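PDB 6K0P: alpha-1,3-glucanase from Paenibacillus glycanilyticus, which probably hydrolyses alpha-1,3-glucosidic linkages in alpha-1,3-glucan, as a bacterial glycoside hydrolase of family 87. Local coordinates for residues L402-I413 against G436-W447; N347-A358 against T379-A390. The protein carries 1 engineered substitution. One frame throughout, in Å; residues are numbered along the deposited sequence.

Interaction 1: residues L402-I413 against G436-W447; sequences LYGADTLTYPGI and GATLDRTGGDFW. With GLC (alpha-D-glucopyranose), chain C; GLC (alpha-D-glucopyranose), chain B.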
loop_
_atom_site.group_PDB
_atom_site.type_symbol
_atom_site.label_atom_id
_atom_site.label_comp_id
_atom_site.label_asym_id
_atom_site.label_seq_id
_atom_site.Cartn_x
_atom_site.Cartn_y
_atom_site.Cartn_z
ATOM N N LEU A 402 -10.529 4.916 -5.666
ATOM C CA LEU A 402 -9.608 4.238 -4.762
ATOM C C LEU A 402 -10.177 2.892 -4.345
ATOM O O LEU A 402 -11.390 2.750 -4.154
ATOM C CB LEU A 402 -9.394 5.056 -3.488
ATOM C CG LEU A 402 -9.099 6.542 -3.642
ATOM C CD1 LEU A 402 -9.023 7.200 -2.259
ATOM C CD2 LEU A 402 -7.798 6.719 -4.423
ATOM N N TYR A 403 -9.293 1.913 -4.169
ATOM C CA TYR A 403 -9.646 0.672 -3.495
ATOM C C TYR A 403 -8.654 0.462 -2.363
ATOM O O TYR A 403 -7.439 0.450 -2.594
ATOM C CB TYR A 403 -9.607 -0.530 -4.447
ATOM C CG TYR A 403 -10.008 -1.795 -3.721
ATOM C CD1 TYR A 403 -11.337 -2.033 -3.390
ATOM C CD2 TYR A 403 -9.057 -2.720 -3.317
ATOM C CE1 TYR A 403 -11.714 -3.175 -2.701
ATOM C CE2 TYR A 403 -9.425 -3.872 -2.629
ATOM C CZ TYR A 403 -10.753 -4.089 -2.325
ATOM O OH TYR A 403 -11.128 -5.224 -1.642
ATOM N N GLY A 404 -9.156 0.312 -1.153
ATOM C CA GLY A 404 -8.311 -0.011 -0.012
ATOM C C GLY A 404 -8.882 -1.178 0.760
ATOM O O GLY A 404 -10.096 -1.306 0.893
ATOM N N ALA A 405 -7.994 -2.030 1.278
ATOM C CA ALA A 405 -8.493 -3.213 1.976
ATOM C C ALA A 405 -7.454 -3.771 2.934
ATOM O O ALA A 405 -6.243 -3.682 2.697
ATOM C CB ALA A 405 -8.948 -4.315 1.006
ATOM N N ASP A 406 -7.956 -4.363 4.022
ATOM C CA ASP A 406 -7.161 -5.215 4.908
ATOM C C ASP A 406 -5.982 -4.462 5.529
ATOM O O ASP A 406 -4.815 -4.806 5.343
ATOM C CB ASP A 406 -6.750 -6.512 4.198
ATOM C CG ASP A 406 -7.940 -7.390 3.896
ATOM O OD1 ASP A 406 -8.783 -7.546 4.804
ATOM O OD2 ASP A 406 -8.042 -7.900 2.757
ATOM N N THR A 407 -6.321 -3.419 6.286
ATOM C CA THR A 407 -5.346 -2.694 7.088
ATOM C C THR A 407 -5.135 -3.405 8.420
ATOM O O THR A 407 -6.096 -3.827 9.074
ATOM C CB THR A 407 -5.892 -1.301 7.379
ATOM O OG1 THR A 407 -7.234 -1.435 7.845
ATOM C CG2 THR A 407 -5.905 -0.467 6.098
ATOM N N LEU A 408 -3.872 -3.509 8.845
ATOM C CA LEU A 408 -3.605 -4.170 10.119
ATOM C C LEU A 408 -3.900 -3.294 11.333
ATOM O O LEU A 408 -4.332 -3.822 12.362
ATOM C CB LEU A 408 -2.172 -4.690 10.179
ATOM C CG LEU A 408 -1.874 -5.846 9.228
ATOM C CD1 LEU A 408 -0.512 -6.443 9.564
ATOM C CD2 LEU A 408 -2.964 -6.926 9.274
ATOM N N THR A 409 -3.648 -1.972 11.266
ATOM C CA THR A 409 -3.666 -1.144 12.476
ATOM C C THR A 409 -4.394 0.193 12.374
ATOM O O THR A 409 -4.424 0.917 13.374
ATOM C CB THR A 409 -2.239 -0.827 12.963
ATOM O OG1 THR A 409 -1.591 0.012 11.994
ATOM C CG2 THR A 409 -1.420 -2.087 13.184
ATOM N N TYR A 410 -4.961 0.565 11.219
ATOM C CA TYR A 410 -5.323 1.976 11.073
ATOM C C TYR A 410 -6.392 2.123 9.982
ATOM O O TYR A 410 -6.813 1.114 9.394
ATOM C CB TYR A 410 -4.015 2.722 10.757
ATOM C CG TYR A 410 -3.796 4.059 11.452
ATOM C CD1 TYR A 410 -3.993 4.182 12.817
ATOM C CD2 TYR A 410 -3.431 5.198 10.735
ATOM C CE1 TYR A 410 -3.787 5.379 13.465
ATOM C CE2 TYR A 410 -3.220 6.407 11.382
ATOM C CZ TYR A 410 -3.402 6.494 12.742
ATOM O OH TYR A 410 -3.194 7.705 13.359
ATOM N N PRO A 411 -6.875 3.338 9.702
ATOM C CA PRO A 411 -7.973 3.504 8.742
ATOM C C PRO A 411 -7.614 3.099 7.323
ATOM O O PRO A 411 -6.443 3.008 6.933
ATOM C CB PRO A 411 -8.231 5.016 8.775
ATOM C CG PRO A 411 -7.821 5.427 10.130
ATOM C CD PRO A 411 -6.619 4.590 10.436
ATOM N N GLY A 412 -8.668 2.889 6.530
ATOM C CA GLY A 412 -8.502 2.910 5.089
ATOM C C GLY A 412 -8.030 4.264 4.590
ATOM O O GLY A 412 -7.141 4.341 3.737
ATOM N N ILE A 413 -8.631 5.347 5.098
ATOM C CA ILE A 413 -8.274 6.716 4.728
ATOM C C ILE A 413 -8.134 7.543 5.998
ATOM O O ILE A 413 -9.089 7.650 6.779
ATOM C CB ILE A 413 -9.303 7.369 3.786
ATOM C CG1 ILE A 413 -9.555 6.484 2.559
ATOM C CG2 ILE A 413 -8.812 8.756 3.368
ATOM C CD1 ILE A 413 -10.591 7.065 1.614
ATOM N N GLY A 436 -15.139 8.481 -4.884
ATOM C CA GLY A 436 -15.136 7.151 -5.457
ATOM C C GLY A 436 -14.141 6.253 -4.760
ATOM O O GLY A 436 -12.959 6.243 -5.108
ATOM N N ALA A 437 -14.586 5.520 -3.750
ATOM C CA ALA A 437 -13.669 4.674 -3.007
ATOM C C ALA A 437 -14.419 3.469 -2.470
ATOM O O ALA A 437 -15.569 3.584 -2.043
ATOM C CB ALA A 437 -13.024 5.444 -1.845
ATOM N N THR A 438 -13.775 2.310 -2.512
ATOM C CA THR A 438 -14.278 1.125 -1.833
ATOM C C THR A 438 -13.244 0.729 -0.800
ATOM O O THR A 438 -12.059 0.623 -1.125
ATOM C CB THR A 438 -14.529 -0.019 -2.817
ATOM O OG1 THR A 438 -15.494 0.418 -3.786
ATOM C CG2 THR A 438 -15.061 -1.249 -2.087
ATOM N N LEU A 439 -13.684 0.555 0.447
ATOM C CA LEU A 439 -12.793 0.230 1.559
ATOM C C LEU A 439 -13.331 -1.031 2.219
ATOM O O LEU A 439 -14.413 -1.007 2.820
ATOM C CB LEU A 439 -12.718 1.375 2.570
ATOM C CG LEU A 439 -12.261 2.724 2.011
ATOM C CD1 LEU A 439 -12.425 3.810 3.067
ATOM C CD2 LEU A 439 -10.815 2.672 1.524
ATOM N N ASP A 440 -12.580 -2.130 2.109
ATOM C CA ASP A 440 -13.013 -3.434 2.602
ATOM C C ASP A 440 -12.175 -3.815 3.810
ATOM O O ASP A 440 -10.946 -3.899 3.717
ATOM C CB ASP A 440 -12.838 -4.510 1.530
ATOM C CG ASP A 440 -13.813 -4.366 0.381
ATOM O OD1 ASP A 440 -14.770 -3.574 0.510
ATOM O OD2 ASP A 440 -13.619 -5.058 -0.649
ATOM N N ARG A 441 -12.832 -4.052 4.940
ATOM C CA ARG A 441 -12.143 -4.564 6.124
ATOM C C ARG A 441 -10.989 -3.648 6.541
ATOM O O ARG A 441 -9.860 -4.098 6.780
ATOM C CB ARG A 441 -11.676 -6.014 5.926
ATOM C CG ARG A 441 -12.813 -7.003 5.618
ATOM C CD ARG A 441 -12.302 -8.397 5.179
ATOM N NE ARG A 441 -11.374 -8.267 4.059
ATOM C CZ ARG A 441 -11.737 -8.172 2.783
ATOM N NH1 ARG A 441 -13.020 -8.230 2.436
ATOM N NH2 ARG A 441 -10.812 -8.007 1.845
ATOM N N THR A 442 -11.277 -2.348 6.631
ATOM C CA THR A 442 -10.294 -1.353 7.046
ATOM C C THR A 442 -10.579 -0.828 8.454
ATOM O O THR A 442 -11.675 -0.993 9.003
ATOM C CB THR A 442 -10.179 -0.198 6.040
ATOM O OG1 THR A 442 -11.414 0.531 6.002
ATOM C CG2 THR A 442 -9.850 -0.739 4.648
ATOM N N GLY A 443 -9.567 -0.192 9.033
ATOM C CA GLY A 443 -9.536 0.122 10.452
ATOM C C GLY A 443 -8.590 -0.806 11.201
ATOM O O GLY A 443 -7.947 -1.687 10.627
ATOM N N GLY A 444 -8.525 -0.603 12.511
ATOM C CA GLY A 444 -7.643 -1.398 13.340
ATOM C C GLY A 444 -7.375 -0.712 14.667
ATOM O O GLY A 444 -7.994 0.299 15.006
ATOM N N ASP A 445 -6.452 -1.310 15.422
ATOM C CA ASP A 445 -6.064 -0.853 16.753
ATOM C C ASP A 445 -4.683 -0.210 16.713
ATOM O O ASP A 445 -3.757 -0.748 16.096
ATOM C CB ASP A 445 -5.937 -2.039 17.718
ATOM C CG ASP A 445 -7.248 -2.728 17.995
ATOM O OD1 ASP A 445 -8.283 -2.049 18.097
ATOM O OD2 ASP A 445 -7.237 -3.968 18.127
ATOM N N PHE A 446 -4.524 0.903 17.431
ATOM C CA PHE A 446 -3.219 1.548 17.569
ATOM C C PHE A 446 -3.276 2.513 18.751
ATOM O O PHE A 446 -4.357 2.864 19.235
ATOM C CB PHE A 446 -2.805 2.260 16.268
ATOM C CG PHE A 446 -1.311 2.310 16.039
ATOM C CD1 PHE A 446 -0.608 1.159 15.729
ATOM C CD2 PHE A 446 -0.615 3.511 16.120
ATOM C CE1 PHE A 446 0.762 1.195 15.509
ATOM C CE2 PHE A 446 0.763 3.555 15.902
ATOM C CZ PHE A 446 1.448 2.393 15.591
ATOM N N TRP A 447 -2.091 2.950 19.200
ATOM C CA TRP A 447 -1.961 3.844 20.351
ATOM C C TRP A 447 -2.540 3.216 21.618
ATOM O O TRP A 447 -2.689 1.992 21.700
ATOM C CB TRP A 447 -2.586 5.221 20.065
ATOM C CG TRP A 447 -2.109 5.868 18.780
ATOM C CD1 TRP A 447 -2.864 6.164 17.674
ATOM C CD2 TRP A 447 -0.780 6.310 18.484
ATOM N NE1 TRP A 447 -2.079 6.752 16.704
ATOM C CE2 TRP A 447 -0.797 6.856 17.181
ATOM C CE3 TRP A 447 0.428 6.292 19.192
ATOM C CZ2 TRP A 447 0.344 7.368 16.572
ATOM C CZ3 TRP A 447 1.561 6.809 18.583
ATOM C CH2 TRP A 447 1.510 7.339 17.289
HETATM C C1 GLC C . -2.276 9.596 21.003
HETATM C C2 GLC C . -0.970 9.796 20.297
HETATM C C3 GLC C . -1.033 10.818 19.191
HETATM C C4 GLC C . -2.197 10.474 18.302
HETATM C C5 GLC C . -3.444 10.517 19.157
HETATM C C6 GLC C . -4.647 10.151 18.335
HETATM O O1 GLC C . -2.460 10.637 21.758
HETATM O O2 GLC C . 0.052 10.128 21.220
HETATM O O3 GLC C . 0.074 10.524 18.377
HETATM O O4 GLC C . -2.321 11.394 17.220
HETATM O O5 GLC C . -3.364 9.551 20.157
HETATM O O6 GLC C . -5.824 10.010 19.077
HETATM C C1 GLC B . 0.736 11.746 17.957
HETATM C C2 GLC B . 1.883 11.339 17.036
HETATM C C3 GLC B . 3.051 10.806 17.851
HETATM C C4 GLC B . 3.429 11.800 18.942
HETATM C C5 GLC B . 2.212 12.224 19.762
HETATM C C6 GLC B . 2.578 13.347 20.727
HETATM O O2 GLC B . 1.447 10.369 16.108
HETATM O O3 GLC B . 4.151 10.580 16.997
HETATM O O4 GLC B . 4.394 11.223 19.796
HETATM O O5 GLC B . 1.177 12.685 18.920
HETATM O O6 GLC B . 1.427 13.756 21.432
HETATM O O HOH W 1 -5.472 -3.974 14.783
#
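Asp406 and Arg441 both take up left-handed backbone conformations at the corner that follows the parallel pairing, and there their side chains meet in a two-pronged salt bridge. Arg441 grips the carboxylate side-on, NE reaching OD1 of Asp406 at 2.8 Å and NH2 reaching OD2 at 2.9 Å. The bend of the arginine chain at chi3 (-54°) brings the guanidinium back alongside the acid, the two planes 37° apart. Arg52 and the backbone N of Gly51 also bind this buried carboxylate, so a leucine in place of Arg441 would probably leave Asp406 short of two bonds and its carboxylate freer to turn.

Before this corner, strands 402-407 and 437-440 run in parallel register. The Tyr403 side chain passes aslant over Thr438, CD1 lying 3.8 Å from CB of Thr438, and its hydroxyl donates to OD2 of Asp440 (2.7 Å) from above the carboxylate plane. Beyond the corner, the backbone of Leu408 and Thr409 leaves no room for a side chain on Gly444, and a water links Leu408 O with Asp445 N. Trp447, part of a glycan pocket, has Phe446 against one face and the glucose of chain C on the other; CZ2 of Trp447 comes within 3.2 Å of O2 of the glucose of chain B. OH of Tyr410 lies at the indole edge.

As successive coils of a right-handed parallel beta-helix stack, strand 397-407 lies between strands 374-383 and 437-446, and strand 475-485 follows.

Interaction 2: residues N347-A358 against T379-A390; sequences NYARGTGDDSFA and TATNVRRAAAFA. With ACY (acetic acid), chain K.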
loop_
_atom_site.group_PDB
_atom_site.type_symbol
_atom_site.label_atom_id
_atom_site.label_comp_id
_atom_site.label_asym_id
_atom_site.label_seq_id
_atom_site.Cartn_x
_atom_site.Cartn_y
_atom_site.Cartn_z
ATOM N N ASN A 347 -1.698 3.077 -9.815
ATOM C CA ASN A 347 -0.666 2.339 -9.107
ATOM C C ASN A 347 -1.314 1.368 -8.131
ATOM O O ASN A 347 -2.370 1.650 -7.555
ATOM C CB ASN A 347 0.244 3.288 -8.341
ATOM C CG ASN A 347 0.917 4.296 -9.252
ATOM O OD1 ASN A 347 1.804 3.945 -10.022
ATOM N ND2 ASN A 347 0.495 5.553 -9.174
ATOM N N TYR A 348 -0.658 0.228 -7.951
ATOM C CA TYR A 348 -1.125 -0.840 -7.078
ATOM C C TYR A 348 -0.096 -1.035 -5.980
ATOM O O TYR A 348 1.096 -1.202 -6.269
ATOM C CB TYR A 348 -1.268 -2.149 -7.874
ATOM C CG TYR A 348 -1.583 -3.361 -7.022
ATOM C CD1 TYR A 348 -0.566 -4.113 -6.434
ATOM C CD2 TYR A 348 -2.894 -3.773 -6.824
ATOM C CE1 TYR A 348 -0.846 -5.215 -5.647
ATOM C CE2 TYR A 348 -3.188 -4.878 -6.040
ATOM C CZ TYR A 348 -2.158 -5.598 -5.460
ATOM O OH TYR A 348 -2.441 -6.702 -4.674
ATOM N N ALA A 349 -0.554 -1.024 -4.726
ATOM C CA ALA A 349 0.307 -1.278 -3.581
ATOM C C ALA A 349 -0.279 -2.413 -2.759
ATOM O O ALA A 349 -1.486 -2.446 -2.505
ATOM C CB ALA A 349 0.439 -0.040 -2.688
ATOM N N ARG A 350 0.583 -3.343 -2.350
ATOM C CA ARG A 350 0.185 -4.390 -1.413
ATOM C C ARG A 350 1.330 -4.609 -0.437
ATOM O O ARG A 350 2.482 -4.762 -0.852
ATOM C CB ARG A 350 -0.136 -5.709 -2.132
ATOM C CG ARG A 350 -0.583 -6.806 -1.159
ATOM C CD ARG A 350 -0.969 -8.079 -1.891
ATOM N NE ARG A 350 0.172 -8.829 -2.429
ATOM C CZ ARG A 350 0.279 -9.245 -3.693
ATOM N NH1 ARG A 350 -0.672 -8.970 -4.589
ATOM N NH2 ARG A 350 1.331 -9.961 -4.064
ATOM N N GLY A 351 1.022 -4.638 0.855
ATOM C CA GLY A 351 2.055 -4.899 1.839
ATOM C C GLY A 351 2.993 -3.752 2.160
ATOM O O GLY A 351 4.148 -3.996 2.535
ATOM N N THR A 352 2.548 -2.503 2.037
ATOM C CA THR A 352 3.416 -1.430 2.515
ATOM C C THR A 352 3.542 -1.484 4.039
ATOM O O THR A 352 2.759 -2.147 4.731
ATOM C CB THR A 352 2.940 -0.051 2.048
ATOM O OG1 THR A 352 1.678 0.264 2.650
ATOM C CG2 THR A 352 2.813 0.003 0.524
ATOM N N GLY A 353 4.562 -0.796 4.561
ATOM C CA GLY A 353 4.868 -0.850 5.981
ATOM C C GLY A 353 4.478 0.409 6.734
ATOM O O GLY A 353 4.744 0.551 7.936
ATOM N N ASP A 354 3.872 1.344 6.012
ATOM C CA ASP A 354 3.265 2.564 6.549
ATOM C C ASP A 354 2.276 3.021 5.479
ATOM O O ASP A 354 1.969 2.256 4.556
ATOM C CB ASP A 354 4.347 3.589 6.905
ATOM C CG ASP A 354 3.941 4.512 8.047
ATOM O OD1 ASP A 354 2.957 5.275 7.901
ATOM O OD2 ASP A 354 4.615 4.490 9.097
ATOM N N ASP A 355 1.767 4.255 5.593
ATOM C CA ASP A 355 0.754 4.761 4.663
ATOM C C ASP A 355 1.120 4.391 3.230
ATOM O O ASP A 355 2.208 4.722 2.755
ATOM C CB ASP A 355 0.676 6.291 4.758
ATOM C CG ASP A 355 0.121 6.799 6.079
ATOM O OD1 ASP A 355 -0.733 6.139 6.710
ATOM O OD2 ASP A 355 0.538 7.916 6.466
ATOM N N SER A 356 0.221 3.707 2.521
ATOM C CA SER A 356 0.603 3.233 1.188
ATOM C C SER A 356 0.789 4.399 0.226
ATOM O O SER A 356 1.820 4.500 -0.452
ATOM C CB SER A 356 -0.428 2.258 0.631
ATOM O OG SER A 356 -0.533 1.097 1.447
ATOM N N PHE A 357 -0.199 5.290 0.158
ATOM C CA PHE A 357 -0.133 6.505 -0.649
ATOM C C PHE A 357 -0.467 7.654 0.279
ATOM O O PHE A 357 -1.529 7.647 0.909
ATOM C CB PHE A 357 -1.146 6.449 -1.797
ATOM C CG PHE A 357 -0.885 5.346 -2.783
ATOM C CD1 PHE A 357 0.084 5.487 -3.767
ATOM C CD2 PHE A 357 -1.606 4.170 -2.719
ATOM C CE1 PHE A 357 0.325 4.464 -4.683
ATOM C CE2 PHE A 357 -1.365 3.144 -3.625
ATOM C CZ PHE A 357 -0.399 3.293 -4.604
ATOM N N ALA A 358 0.429 8.632 0.368
ATOM C CA ALA A 358 0.281 9.698 1.350
ATOM C C ALA A 358 0.639 11.045 0.738
ATOM O O ALA A 358 1.422 11.136 -0.216
ATOM C CB ALA A 358 1.149 9.453 2.587
ATOM N N THR A 379 -4.900 1.437 -5.863
ATOM C CA THR A 379 -5.249 0.308 -5.015
ATOM C C THR A 379 -4.176 0.151 -3.952
ATOM O O THR A 379 -2.980 0.201 -4.260
ATOM C CB THR A 379 -5.354 -0.965 -5.852
ATOM O OG1 THR A 379 -6.489 -0.851 -6.719
ATOM C CG2 THR A 379 -5.489 -2.203 -4.961
ATOM N N ALA A 380 -4.600 -0.016 -2.699
ATOM C CA ALA A 380 -3.674 -0.252 -1.593
ATOM C C ALA A 380 -4.297 -1.282 -0.663
ATOM O O ALA A 380 -5.330 -1.013 -0.045
ATOM C CB ALA A 380 -3.363 1.047 -0.850
ATOM N N THR A 381 -3.679 -2.459 -0.563
ATOM C CA THR A 381 -4.245 -3.554 0.217
ATOM C C THR A 381 -3.168 -4.145 1.117
ATOM O O THR A 381 -1.974 -3.930 0.909
ATOM C CB THR A 381 -4.787 -4.665 -0.681
ATOM O OG1 THR A 381 -3.716 -5.195 -1.469
ATOM C CG2 THR A 381 -5.887 -4.129 -1.603
ATOM N N ASN A 382 -3.598 -4.918 2.113
ATOM C CA ASN A 382 -2.668 -5.544 3.049
ATOM C C ASN A 382 -1.685 -4.513 3.597
ATOM O O ASN A 382 -0.461 -4.677 3.528
ATOM C CB ASN A 382 -1.925 -6.716 2.402
ATOM C CG ASN A 382 -2.804 -7.928 2.188
ATOM O OD1 ASN A 382 -2.939 -8.405 1.066
ATOM N ND2 ASN A 382 -3.391 -8.454 3.266
ATOM N N VAL A 383 -2.229 -3.420 4.124
ATOM C CA VAL A 383 -1.401 -2.351 4.672
ATOM C C VAL A 383 -0.902 -2.825 6.030
ATOM O O VAL A 383 -1.692 -3.007 6.961
ATOM C CB VAL A 383 -2.183 -1.042 4.803
ATOM C CG1 VAL A 383 -1.214 0.082 5.120
ATOM C CG2 VAL A 383 -2.947 -0.739 3.513
ATOM N N ARG A 384 0.405 -3.034 6.145
ATOM C CA ARG A 384 0.937 -3.727 7.312
ATOM C C ARG A 384 1.056 -2.830 8.538
ATOM O O ARG A 384 1.258 -3.335 9.648
ATOM C CB ARG A 384 2.263 -4.396 6.952
ATOM C CG ARG A 384 2.107 -5.369 5.778
ATOM C CD ARG A 384 3.322 -6.257 5.623
ATOM N NE ARG A 384 4.447 -5.573 4.996
ATOM C CZ ARG A 384 5.589 -6.180 4.702
ATOM N NH1 ARG A 384 5.747 -7.464 5.000
ATOM N NH2 ARG A 384 6.570 -5.510 4.114
ATOM N N ARG A 385 0.939 -1.518 8.358
ATOM C CA ARG A 385 0.873 -0.554 9.445
ATOM C C ARG A 385 0.386 0.748 8.832
ATOM O O ARG A 385 0.730 1.046 7.687
ATOM C CB ARG A 385 2.262 -0.351 10.077
ATOM C CG ARG A 385 2.308 0.757 11.110
ATOM C CD ARG A 385 3.727 1.005 11.560
ATOM N NE ARG A 385 3.793 2.167 12.435
ATOM C CZ ARG A 385 4.771 2.372 13.301
ATOM N NH1 ARG A 385 5.763 1.490 13.393
ATOM N NH2 ARG A 385 4.753 3.454 14.071
ATOM N N ALA A 386 -0.426 1.502 9.584
ATOM C CA ALA A 386 -0.962 2.793 9.141
ATOM C C ALA A 386 -2.009 2.630 8.037
ATOM O O ALA A 386 -2.655 1.579 7.950
ATOM C CB ALA A 386 0.150 3.802 8.816
ATOM N N ALA A 387 -2.242 3.661 7.225
ATOM C CA ALA A 387 -3.448 3.696 6.405
ATOM C C ALA A 387 -3.162 3.338 4.949
ATOM O O ALA A 387 -2.034 3.449 4.464
ATOM C CB ALA A 387 -4.113 5.080 6.478
ATOM N N ALA A 388 -4.214 2.914 4.241
ATOM C CA ALA A 388 -4.088 2.734 2.796
ATOM C C ALA A 388 -3.838 4.067 2.098
ATOM O O ALA A 388 -2.985 4.167 1.206
ATOM C CB ALA A 388 -5.336 2.036 2.244
ATOM N N PHE A 389 -4.566 5.107 2.497
ATOM C CA PHE A 389 -4.451 6.435 1.912
ATOM C C PHE A 389 -4.447 7.440 3.052
ATOM O O PHE A 389 -5.242 7.318 3.983
ATOM C CB PHE A 389 -5.641 6.716 0.971
ATOM C CG PHE A 389 -5.809 5.682 -0.098
ATOM C CD1 PHE A 389 -5.042 5.739 -1.257
ATOM C CD2 PHE A 389 -6.707 4.632 0.063
ATOM C CE1 PHE A 389 -5.169 4.767 -2.233
ATOM C CE2 PHE A 389 -6.842 3.659 -0.914
ATOM C CZ PHE A 389 -6.075 3.734 -2.068
ATOM N N ALA A 390 -3.552 8.424 2.992
ATOM C CA ALA A 390 -3.456 9.388 4.079
ATOM C C ALA A 390 -3.182 10.773 3.526
ATOM O O ALA A 390 -2.267 10.957 2.714
ATOM C CB ALA A 390 -2.360 8.998 5.076
HETATM C C ACY K . 1.657 4.962 12.920
HETATM O O ACY K . 2.707 5.491 13.444
HETATM O OXT ACY K . 1.593 3.846 12.427
HETATM C CH3 ACY K . 0.439 5.876 12.972
HETATM O O HOH W 2 -4.774 -6.910 -3.513
HETATM O O HOH W 3 -0.194 -1.754 0.901
#
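Backbone hydrogen bonds join Ala349 to Thr379 and Thr381, and Phe357 to Ala388 and Ala390, as two parallel strand pairs whose registers differ by one residue. Ala386 takes up the difference: Asp354 faces Arg385, but Asp355 already faces Ala387.

Among polar side chains, Asp355 bridges the turn, its OD1 accepting from Ala387 N at 2.9 Å nearly in line with the C-O bond while OD2 pairs with Tyr392. Its CG lies anti to the carbonyl carbon (chi1 -68°), which brings the carboxylate back over Ala386 and Ala390. A water takes the N-H of Thr352, donates to Thr381 O and bonds to OG of Ser356. Arg385, extended from CG to NE, holds an acetate, probably from the crystallisation liquor, in its guanidinium plane through NE (2.8 Å to OXT) and NH2 (3.0 Å to O).

Apolar contacts line the inner side. Phe357 and Phe389 lie side by side, rim to rim, their planes 14° apart and CD2 of Phe357 3.6 Å from CE1 of Phe389; CB of Ser356 packs 3.5 Å from CB of Ala380, and a polar neighbour, Thr379 O, lies at the edge of the Phe357 ring.

Two faces of the beta-helix are involved: strand 343-350 lies between strands 319-326 and 374-383, strand 357-360 between strands 333-336 and 389-392.

Interactions 1 and 2 show how a beta-helix propagates: their centres are about 9 Å apart, and strand 374-383 of interaction 2 pairs directly with strand 397-407 of interaction 1. Tyr403 O and Ala380 N, 2.9 Å apart, probably form a hydrogen bond, as do Leu408 N and Val383 O at the same distance. At the turns, OG1 of Thr409 binds the N of Ala386. Both contacts reach towards bound sugar: interaction 1 supplies Trp447 to one glycan pocket, whereas the side chain of Asp354 in interaction 2 lies about 6 Å from a bound glucose. The acetate held by Arg385 also touches Phe446, whose CE2 is 3.4 Å from the acetate carbon C.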